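Local coordinates for protein ATP-dependent RNA helicase HrpB (Escherichia coli, PDB 6EUD) that hydrolyses ATP to ADP and phosphate and is classed as a DExH-box RNA helicase that binds single-stranded RNA, at residues S573-E577 with E610-M615; I619-L624 with L660-E665; D651-V655 with L690-L694. The contacts are given in a common frame with arbitrary orientation. Residue numbers count along the deposited sequence, not the author numbering.

Interaction 1: residues S573-E577 with E610-M615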
loop_
_atom_site.group_PDB
_atom_site.type_symbol
_atom_site.label_atom_id
_atom_site.label_comp_id
_atom_site.label_asym_id
_atom_site.label_seq_id
_atom_site.Cartn_x
_atom_site.Cartn_y
_atom_site.Cartn_z
ATOM N N SER A 573 -7.932 -19.827 -22.778
ATOM C CA SER A 573 -6.480 -19.846 -22.948
ATOM C C SER A 573 -5.991 -21.186 -23.485
ATOM O O SER A 573 -6.083 -22.209 -22.803
ATOM C CB SER A 573 -5.797 -19.543 -21.622
ATOM O OG SER A 573 -4.395 -19.555 -21.751
ATOM N N ASP A 574 -5.478 -21.178 -24.711
ATOM C CA ASP A 574 -4.989 -22.398 -25.349
ATOM C C ASP A 574 -3.477 -22.551 -25.178
ATOM O O ASP A 574 -2.743 -21.563 -25.067
ATOM C CB ASP A 574 -5.359 -22.406 -26.833
ATOM C CG ASP A 574 -6.852 -22.246 -27.064
ATOM O OD1 ASP A 574 -7.641 -22.639 -26.176
ATOM O OD2 ASP A 574 -7.240 -21.725 -28.135
ATOM N N THR A 575 -3.009 -23.791 -25.136
ATOM C CA THR A 575 -1.588 -24.040 -24.969
ATOM C C THR A 575 -1.122 -25.177 -25.850
ATOM O O THR A 575 -1.714 -26.258 -25.852
ATOM C CB THR A 575 -1.230 -24.372 -23.507
ATOM O OG1 THR A 575 -1.668 -23.313 -22.654
ATOM C CG2 THR A 575 0.272 -24.531 -23.344
ATOM N N VAL A 576 -0.063 -24.934 -26.617
ATOM C CA VAL A 576 0.576 -26.013 -27.364
ATOM C C VAL A 576 2.067 -25.987 -27.071
ATOM O O VAL A 576 2.697 -24.930 -27.098
ATOM C CB VAL A 576 0.321 -25.914 -28.884
ATOM C CG1 VAL A 576 1.124 -26.959 -29.613
ATOM C CG2 VAL A 576 -1.133 -26.123 -29.186
ATOM N N GLU A 577 2.618 -27.155 -26.769
ATOM C CA GLU A 577 4.027 -27.289 -26.413
ATOM C C GLU A 577 4.428 -28.756 -26.481
ATOM O O GLU A 577 3.569 -29.634 -26.615
ATOM C CB GLU A 577 4.283 -26.751 -25.014
ATOM C CG GLU A 577 3.580 -27.582 -23.960
ATOM C CD GLU A 577 3.409 -26.838 -22.670
ATOM O OE1 GLU A 577 3.401 -27.490 -21.607
ATOM O OE2 GLU A 577 3.280 -25.598 -22.726
ATOM N N GLU A 610 -5.230 -18.662 -33.502
ATOM C CA GLU A 610 -5.361 -19.406 -32.249
ATOM C C GLU A 610 -4.116 -20.247 -31.964
ATOM O O GLU A 610 -3.582 -20.245 -30.846
ATOM C CB GLU A 610 -6.600 -20.297 -32.281
ATOM C CG GLU A 610 -7.864 -19.579 -31.863
ATOM C CD GLU A 610 -9.092 -20.471 -31.885
ATOM O OE1 GLU A 610 -9.070 -21.516 -32.569
ATOM O OE2 GLU A 610 -10.078 -20.121 -31.201
ATOM N N LEU A 611 -3.659 -20.954 -32.989
ATOM C CA LEU A 611 -2.496 -21.820 -32.878
ATOM C C LEU A 611 -1.251 -21.041 -32.462
ATOM O O LEU A 611 -0.511 -21.462 -31.566
ATOM C CB LEU A 611 -2.246 -22.535 -34.208
ATOM C CG LEU A 611 -1.055 -23.478 -34.229
ATOM C CD1 LEU A 611 -1.341 -24.695 -33.360
ATOM C CD2 LEU A 611 -0.727 -23.869 -35.657
ATOM N N HIS A 612 -1.023 -19.907 -33.113
ATOM C CA HIS A 612 0.133 -19.094 -32.805
ATOM C C HIS A 612 0.078 -18.626 -31.373
ATOM O O HIS A 612 1.089 -18.638 -30.659
ATOM C CB HIS A 612 0.214 -17.912 -33.751
ATOM C CG HIS A 612 0.406 -18.317 -35.171
ATOM N ND1 HIS A 612 -0.022 -17.551 -36.230
ATOM C CD2 HIS A 612 0.979 -19.420 -35.707
ATOM C CE1 HIS A 612 0.279 -18.166 -37.362
ATOM N NE2 HIS A 612 0.888 -19.301 -37.072
ATOM N N GLN A 613 -1.113 -18.232 -30.949
ATOM C CA GLN A 613 -1.302 -17.787 -29.588
ATOM C C GLN A 613 -1.030 -18.949 -28.627
ATOM O O GLN A 613 -0.343 -18.770 -27.611
ATOM C CB GLN A 613 -2.711 -17.221 -29.389
ATOM C CG GLN A 613 -2.912 -16.541 -28.027
ATOM C CD GLN A 613 -2.028 -15.285 -27.834
ATOM O OE1 GLN A 613 -1.868 -14.477 -28.756
ATOM N NE2 GLN A 613 -1.456 -15.132 -26.636
ATOM N N ALA A 614 -1.538 -20.137 -28.956
ATOM C CA ALA A 614 -1.342 -21.304 -28.091
ATOM C C ALA A 614 0.147 -21.649 -27.972
ATOM O O ALA A 614 0.606 -22.090 -26.919
ATOM C CB ALA A 614 -2.139 -22.507 -28.601
ATOM N N MET A 615 0.902 -21.438 -29.045
ATOM C CA MET A 615 2.344 -21.668 -29.023
ATOM C C MET A 615 3.082 -20.659 -28.127
ATOM O O MET A 615 4.054 -21.030 -27.438
ATOM C CB MET A 615 2.901 -21.613 -30.443
ATOM C CG MET A 615 2.518 -22.798 -31.314
ATOM S SD MET A 615 3.205 -22.650 -32.986
ATOM C CE MET A 615 2.686 -24.203 -33.720
HETATM O O HOH W 1 -5.298 -19.498 -28.640
HETATM O O HOH W 2 5.024 -23.796 -27.895
#
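This is a buried strand-on-helix contact in the C-terminal half of HrpB: edge strand 571-579 of a three-stranded antiparallel sheet packs against helix 608-622, which follows soon after the sheet's last strand. The two short segments cross at -71°, with axes 6.1 Å apart at closest approach. A614, the small residue at the crossing, lets the backbones come close: the CA atoms of T575 and A614 are 4.2 Å apart. V576 N donates a 2.9 Å, nearly linear hydrogen bond to A614 O, a carbonyl of the helix itself. Two CA-H...O contacts flank it, A614 CA to D574 O at 3.3 Å and T575 CA to A614 O at 3.5 Å. The A614 methyl also packs on side chains of the strand, its CB lying 3.7 Å from D574 CB and 3.8 Å from V576 CG2; L611 CD1 reaches V576 CG2 more loosely, at 4.4 Å. One water links D574 OD2 (3.0 Å) to E610 O (2.9 Å), another V576 O (2.7 Å) to M615 O (3.0 Å). The carboxylates of D574 and E610 lie close, with D574 OD2 4.5 Å from E610 OE2, but both form salt bridges with R589 of the neighbouring strand 584-593. Direct backbone bonding, bridging waters and a shared arginine thus make this a largely polar junction, with the alanine methyl as its apolar centre.

Interaction 2: residues I619-L624 with L660-E665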
loop_
_atom_site.group_PDB
_atom_site.type_symbol
_atom_site.label_atom_id
_atom_site.label_comp_id
_atom_site.label_asym_id
_atom_site.label_seq_id
_atom_site.Cartn_x
_atom_site.Cartn_y
_atom_site.Cartn_z
ATOM N N ILE A 619 5.518 -21.407 -24.999
ATOM C CA ILE A 619 6.838 -20.819 -24.802
ATOM C C ILE A 619 6.939 -20.267 -23.380
ATOM O O ILE A 619 7.956 -20.455 -22.704
ATOM C CB ILE A 619 7.118 -19.707 -25.829
ATOM C CG1 ILE A 619 7.109 -20.287 -27.241
ATOM C CG2 ILE A 619 8.437 -18.989 -25.510
ATOM C CD1 ILE A 619 7.091 -19.247 -28.330
ATOM N N ARG A 620 5.874 -19.605 -22.927
ATOM C CA ARG A 620 5.779 -19.183 -21.534
ATOM C C ARG A 620 5.895 -20.374 -20.589
ATOM O O ARG A 620 6.394 -20.225 -19.479
ATOM C CB ARG A 620 4.475 -18.444 -21.272
ATOM C CG ARG A 620 4.341 -17.202 -22.096
ATOM C CD ARG A 620 3.398 -16.195 -21.490
ATOM N NE ARG A 620 3.541 -14.966 -22.244
ATOM C CZ ARG A 620 2.759 -14.610 -23.251
ATOM N NH1 ARG A 620 1.718 -15.365 -23.578
ATOM N NH2 ARG A 620 3.002 -13.476 -23.900
ATOM N N ASP A 621 5.445 -21.552 -21.016
ATOM C CA ASP A 621 5.606 -22.738 -20.176
ATOM C C ASP A 621 7.028 -23.254 -20.203
ATOM O O ASP A 621 7.585 -23.570 -19.162
ATOM C CB ASP A 621 4.660 -23.874 -20.596
ATOM C CG ASP A 621 3.283 -23.786 -19.935
ATOM O OD1 ASP A 621 2.278 -24.132 -20.586
ATOM O OD2 ASP A 621 3.202 -23.381 -18.757
ATOM N N LYS A 622 7.609 -23.352 -21.397
ATOM C CA LYS A 622 8.876 -24.055 -21.589
ATOM C C LYS A 622 10.093 -23.134 -21.540
ATOM O O LYS A 622 11.225 -23.599 -21.382
ATOM C CB LYS A 622 8.862 -24.813 -22.921
ATOM C CG LYS A 622 7.921 -25.994 -22.943
ATOM C CD LYS A 622 8.269 -26.944 -21.829
ATOM C CE LYS A 622 7.590 -28.286 -21.997
ATOM N NZ LYS A 622 6.132 -28.150 -21.921
ATOM N N GLY A 623 9.857 -21.835 -21.682
ATOM C CA GLY A 623 10.930 -20.860 -21.680
ATOM C C GLY A 623 11.420 -20.508 -23.079
ATOM O O GLY A 623 11.127 -21.197 -24.055
ATOM N N LEU A 624 12.183 -19.429 -23.174
ATOM C CA LEU A 624 12.679 -18.953 -24.457
ATOM C C LEU A 624 13.613 -19.939 -25.164
ATOM O O LEU A 624 13.835 -19.847 -26.370
ATOM C CB LEU A 624 13.402 -17.631 -24.260
ATOM C CG LEU A 624 12.503 -16.514 -23.786
ATOM C CD1 LEU A 624 13.367 -15.294 -23.538
ATOM C CD2 LEU A 624 11.457 -16.243 -24.852
ATOM N N LEU A 660 10.622 -10.344 -22.200
ATOM C CA LEU A 660 10.443 -11.020 -23.486
ATOM C C LEU A 660 9.268 -11.982 -23.462
ATOM O O LEU A 660 8.435 -11.953 -24.368
ATOM C CB LEU A 660 11.712 -11.777 -23.890
ATOM C CG LEU A 660 12.877 -10.873 -24.270
ATOM C CD1 LEU A 660 14.096 -11.712 -24.654
ATOM C CD2 LEU A 660 12.452 -9.956 -25.394
ATOM N N LEU A 661 9.214 -12.837 -22.437
ATOM C CA LEU A 661 8.083 -13.755 -22.258
ATOM C C LEU A 661 6.770 -12.983 -22.154
ATOM O O LEU A 661 5.749 -13.391 -22.710
ATOM C CB LEU A 661 8.291 -14.628 -21.020
ATOM C CG LEU A 661 9.371 -15.697 -21.221
ATOM C CD1 LEU A 661 9.696 -16.400 -19.919
ATOM C CD2 LEU A 661 8.957 -16.706 -22.290
ATOM N N ALA A 662 6.803 -11.845 -21.473
ATOM C CA ALA A 662 5.591 -11.058 -21.280
ATOM C C ALA A 662 5.136 -10.403 -22.582
ATOM O O ALA A 662 3.935 -10.218 -22.805
ATOM C CB ALA A 662 5.808 -10.013 -20.201
ATOM N N ALA A 663 6.087 -10.072 -23.451
ATOM C CA ALA A 663 5.768 -9.294 -24.651
ATOM C C ALA A 663 5.763 -10.104 -25.951
ATOM O O ALA A 663 5.773 -9.519 -27.038
ATOM C CB ALA A 663 6.736 -8.124 -24.784
ATOM N N LEU A 664 5.747 -11.432 -25.848
ATOM C CA LEU A 664 5.782 -12.319 -27.032
ATOM C C LEU A 664 4.801 -11.903 -28.128
ATOM O O LEU A 664 5.125 -11.938 -29.321
ATOM C CB LEU A 664 5.485 -13.761 -26.616
ATOM C CG LEU A 664 6.609 -14.441 -25.845
ATOM C CD1 LEU A 664 6.136 -15.780 -25.300
ATOM C CD2 LEU A 664 7.802 -14.612 -26.765
ATOM N N GLU A 665 3.605 -11.501 -27.703
ATOM C CA GLU A 665 2.570 -11.004 -28.601
ATOM C C GLU A 665 3.066 -9.807 -29.422
ATOM O O GLU A 665 2.753 -9.668 -30.603
ATOM C CB GLU A 665 1.316 -10.622 -27.793
ATOM C CG GLU A 665 0.493 -11.824 -27.277
ATOM C CD GLU A 665 1.127 -12.530 -26.073
ATOM O OE1 GLU A 665 2.017 -11.936 -25.413
ATOM O OE2 GLU A 665 0.740 -13.689 -25.781
#
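R620, near the C-terminal end of helix 608-622, stretches across to the helical turns of L660-E665 and dominates this contact. From chi1 m, its chain runs extended through chi2 and chi3, both t, and turns at chi4 (96°), so the guanidinium arrives among L661, A662, L664 and E665 as a knob in a hole. Bonds are made at its edge: NE and NH2 of R620 donate to L661 O at 2.8 and 3.0 Å, while R620 NH2 meets E665 OE1 in a very short 2.4 Å salt bridge and R620 NH1 bonds E665 OE2 at 2.9 Å. E665 folds back to receive it, chi1 m and chi2 p, and its OE2 also accepts from Q613 NE2, two turns earlier on the helix of R620. L664 CD1 lies over one face of the guanidinium.

Beneath this polar layer, four leucines, L624, L660, L661 and L664, share the same mt rotamer. L624 CD2 touches L661 CD2 at 3.6 Å and L624 CD1 touches L660 CD1 at 3.8 Å; I619 CG2, also on an mt side chain, is 4.0 Å from both L661 CD2 and L664 CD1. G623, with phi 94° after the helix, swings the chain so that L624 returns toward the partner. The carbonyl of L661 is available to R620 where helix 657-662 breaks at A663 before the next turn begins. The result is knob-into-hole packing of a helix end onto the break between helices 657-662 and 664-667, salt-bridged at its rim over a leucine-isoleucine cluster, in the helical region following the three-stranded sheet.

Interaction 3: residues D651-V655 with L690-L694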
loop_
_atom_site.group_PDB
_atom_site.type_symbol
_atom_site.label_atom_id
_atom_site.label_comp_id
_atom_site.label_asym_id
_atom_site.label_seq_id
_atom_site.Cartn_x
_atom_site.Cartn_y
_atom_site.Cartn_z
ATOM N N ASP A 651 15.970 5.254 -25.387
ATOM C CA ASP A 651 14.963 4.317 -24.910
ATOM C C ASP A 651 15.172 2.919 -25.466
ATOM O O ASP A 651 14.489 2.502 -26.396
ATOM C CB ASP A 651 13.564 4.819 -25.255
ATOM C CG ASP A 651 13.181 6.051 -24.463
ATOM O OD1 ASP A 651 13.430 6.068 -23.237
ATOM O OD2 ASP A 651 12.645 7.004 -25.068
ATOM N N TRP A 652 16.112 2.188 -24.878
ATOM C CA TRP A 652 16.375 0.827 -25.314
ATOM C C TRP A 652 15.321 -0.098 -24.712
ATOM O O TRP A 652 14.913 0.087 -23.566
ATOM C CB TRP A 652 17.801 0.381 -24.924
ATOM C CG TRP A 652 18.848 1.364 -25.342
ATOM C CD1 TRP A 652 19.395 2.347 -24.569
ATOM C CD2 TRP A 652 19.442 1.505 -26.648
ATOM N NE1 TRP A 652 20.291 3.080 -25.303
ATOM C CE2 TRP A 652 20.341 2.585 -26.577
ATOM C CE3 TRP A 652 19.296 0.823 -27.860
ATOM C CZ2 TRP A 652 21.103 2.996 -27.670
ATOM C CZ3 TRP A 652 20.047 1.230 -28.940
ATOM C CH2 TRP A 652 20.943 2.309 -28.841
ATOM N N PRO A 653 14.859 -1.083 -25.490
ATOM C CA PRO A 653 13.903 -2.083 -25.003
ATOM C C PRO A 653 14.492 -3.014 -23.959
ATOM O O PRO A 653 15.648 -3.413 -24.049
ATOM C CB PRO A 653 13.531 -2.863 -26.273
ATOM C CG PRO A 653 14.674 -2.676 -27.164
ATOM C CD PRO A 653 15.136 -1.262 -26.920
ATOM N N ALA A 654 13.688 -3.345 -22.964
ATOM C CA ALA A 654 14.052 -4.377 -22.025
ATOM C C ALA A 654 14.092 -5.711 -22.772
ATOM O O ALA A 654 13.216 -6.004 -23.585
ATOM C CB ALA A 654 13.070 -4.423 -20.873
ATOM N N VAL A 655 15.122 -6.502 -22.507
ATOM C CA VAL A 655 15.300 -7.772 -23.181
ATOM C C VAL A 655 15.738 -8.839 -22.196
ATOM O O VAL A 655 16.410 -9.793 -22.561
ATOM C CB VAL A 655 16.332 -7.668 -24.322
ATOM C CG1 VAL A 655 15.775 -6.818 -25.448
ATOM C CG2 VAL A 655 17.649 -7.095 -23.795
ATOM N N LEU A 690 14.058 -9.402 -32.489
ATOM C CA LEU A 690 14.645 -8.480 -31.513
ATOM C C LEU A 690 14.998 -7.121 -32.128
ATOM O O LEU A 690 14.698 -6.070 -31.563
ATOM C CB LEU A 690 15.887 -9.097 -30.888
ATOM C CG LEU A 690 15.608 -10.202 -29.873
ATOM C CD1 LEU A 690 16.909 -10.744 -29.362
ATOM C CD2 LEU A 690 14.771 -9.650 -28.732
ATOM N N ARG A 691 15.619 -7.144 -33.302
ATOM C CA ARG A 691 16.013 -5.911 -33.977
ATOM C C ARG A 691 14.768 -5.111 -34.372
ATOM O O ARG A 691 14.808 -3.879 -34.485
ATOM C CB ARG A 691 16.880 -6.235 -35.196
ATOM C CG ARG A 691 17.659 -5.081 -35.736
ATOM C CD ARG A 691 18.636 -5.548 -36.787
ATOM N NE ARG A 691 19.568 -4.480 -37.137
ATOM C CZ ARG A 691 19.348 -3.596 -38.103
ATOM N NH1 ARG A 691 18.231 -3.671 -38.815
ATOM N NH2 ARG A 691 20.241 -2.651 -38.361
ATOM N N GLY A 692 13.656 -5.822 -34.557
ATOM C CA GLY A 692 12.384 -5.205 -34.886
ATOM C C GLY A 692 11.891 -4.300 -33.775
ATOM O O GLY A 692 11.123 -3.372 -34.033
ATOM N N LEU A 693 12.340 -4.553 -32.543
ATOM C CA LEU A 693 12.003 -3.692 -31.388
ATOM C C LEU A 693 12.519 -2.238 -31.524
ATOM O O LEU A 693 12.078 -1.358 -30.788
ATOM C CB LEU A 693 12.551 -4.304 -30.090
ATOM C CG LEU A 693 11.885 -5.634 -29.692
ATOM C CD1 LEU A 693 12.615 -6.368 -28.569
ATOM C CD2 LEU A 693 10.459 -5.378 -29.291
ATOM N N LEU A 694 13.443 -1.990 -32.456
ATOM C CA LEU A 694 14.050 -0.673 -32.611
ATOM C C LEU A 694 13.568 -0.015 -33.873
ATOM O O LEU A 694 13.418 -0.685 -34.896
ATOM C CB LEU A 694 15.571 -0.771 -32.662
ATOM C CG LEU A 694 16.269 -1.447 -31.488
ATOM C CD1 LEU A 694 17.743 -1.565 -31.808
ATOM C CD2 LEU A 694 16.056 -0.660 -30.219
#
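P653, L694 and L693 account for most of the 214 Å² buried here, where the loop between helices 631-646 and 657-662 lies against the end of helix 686-692. P653 is the centre. Its CA-to-CB bond points toward the other segment, and its ring meets both leucines: P653 CD lies 3.5 Å from L694 CD2, the tightest pair of the contact, and P653 CG lies 4.0 Å from L693 CB. The backbones stay apart, P653 CA being 6.9 Å from L693 CA, so side chains fill the gap.

L694 starts from a sideways CA-to-CB bond, but its mt rotamer brings the end of the side chain up to the proline. The same CD2 methyl of L694 is 4.3 Å from W652 CE3, so it is shared between the proline ring and the indole. W652 turns its NE1 elsewhere, to the carbonyl of L647, and its ring also packs on M698 and L702 of helix 696-705. L693, pointing toward the loop, extends the apolar surface to V655, with L693 CD1 4.5 Å from V655 CG1; L690 CD2 lies equally far from that V655 methyl, a looser fringe of the contact.

The turn that presents the two leucines is held by its own backbone bonds, L693 N to L690 O at 3.0 Å and L694 N to R691 O at 3.1 Å. Between the segments, the contacts all join apolar side chains. This is plain loop-to-helix packing within the helical region: it joins the 647-656 connection to the turn between helices 686-692 and 696-705, and helix 631-646 lines it too, with A643 by W652 and L640 and L641 by V655.

Interaction 1 closes before the other two open, whereas the segments of interactions 2 and 3 alternate along the chain. Interactions 1 and 2 share helix 608-622 and have centres 12 Å apart; Q613 NE2 lies 2.8 Å from E665 OE2, a probable hydrogen bond tying them together. E577 OE2 and D621 OD1, like charges, also approach to 2.8 Å, with K622 forming a salt bridge to E577. Interactions 2 and 3, centres 16 Å apart, meet through L660, whose CD2 is 4.1 Å from L690 CD2 and whose CD1 is 3.7 Å from V655 O. Interactions 1 and 3 do not touch, their nearest atoms being about 15 Å apart. All three lie away from the predicted ATP site and the DEFH box.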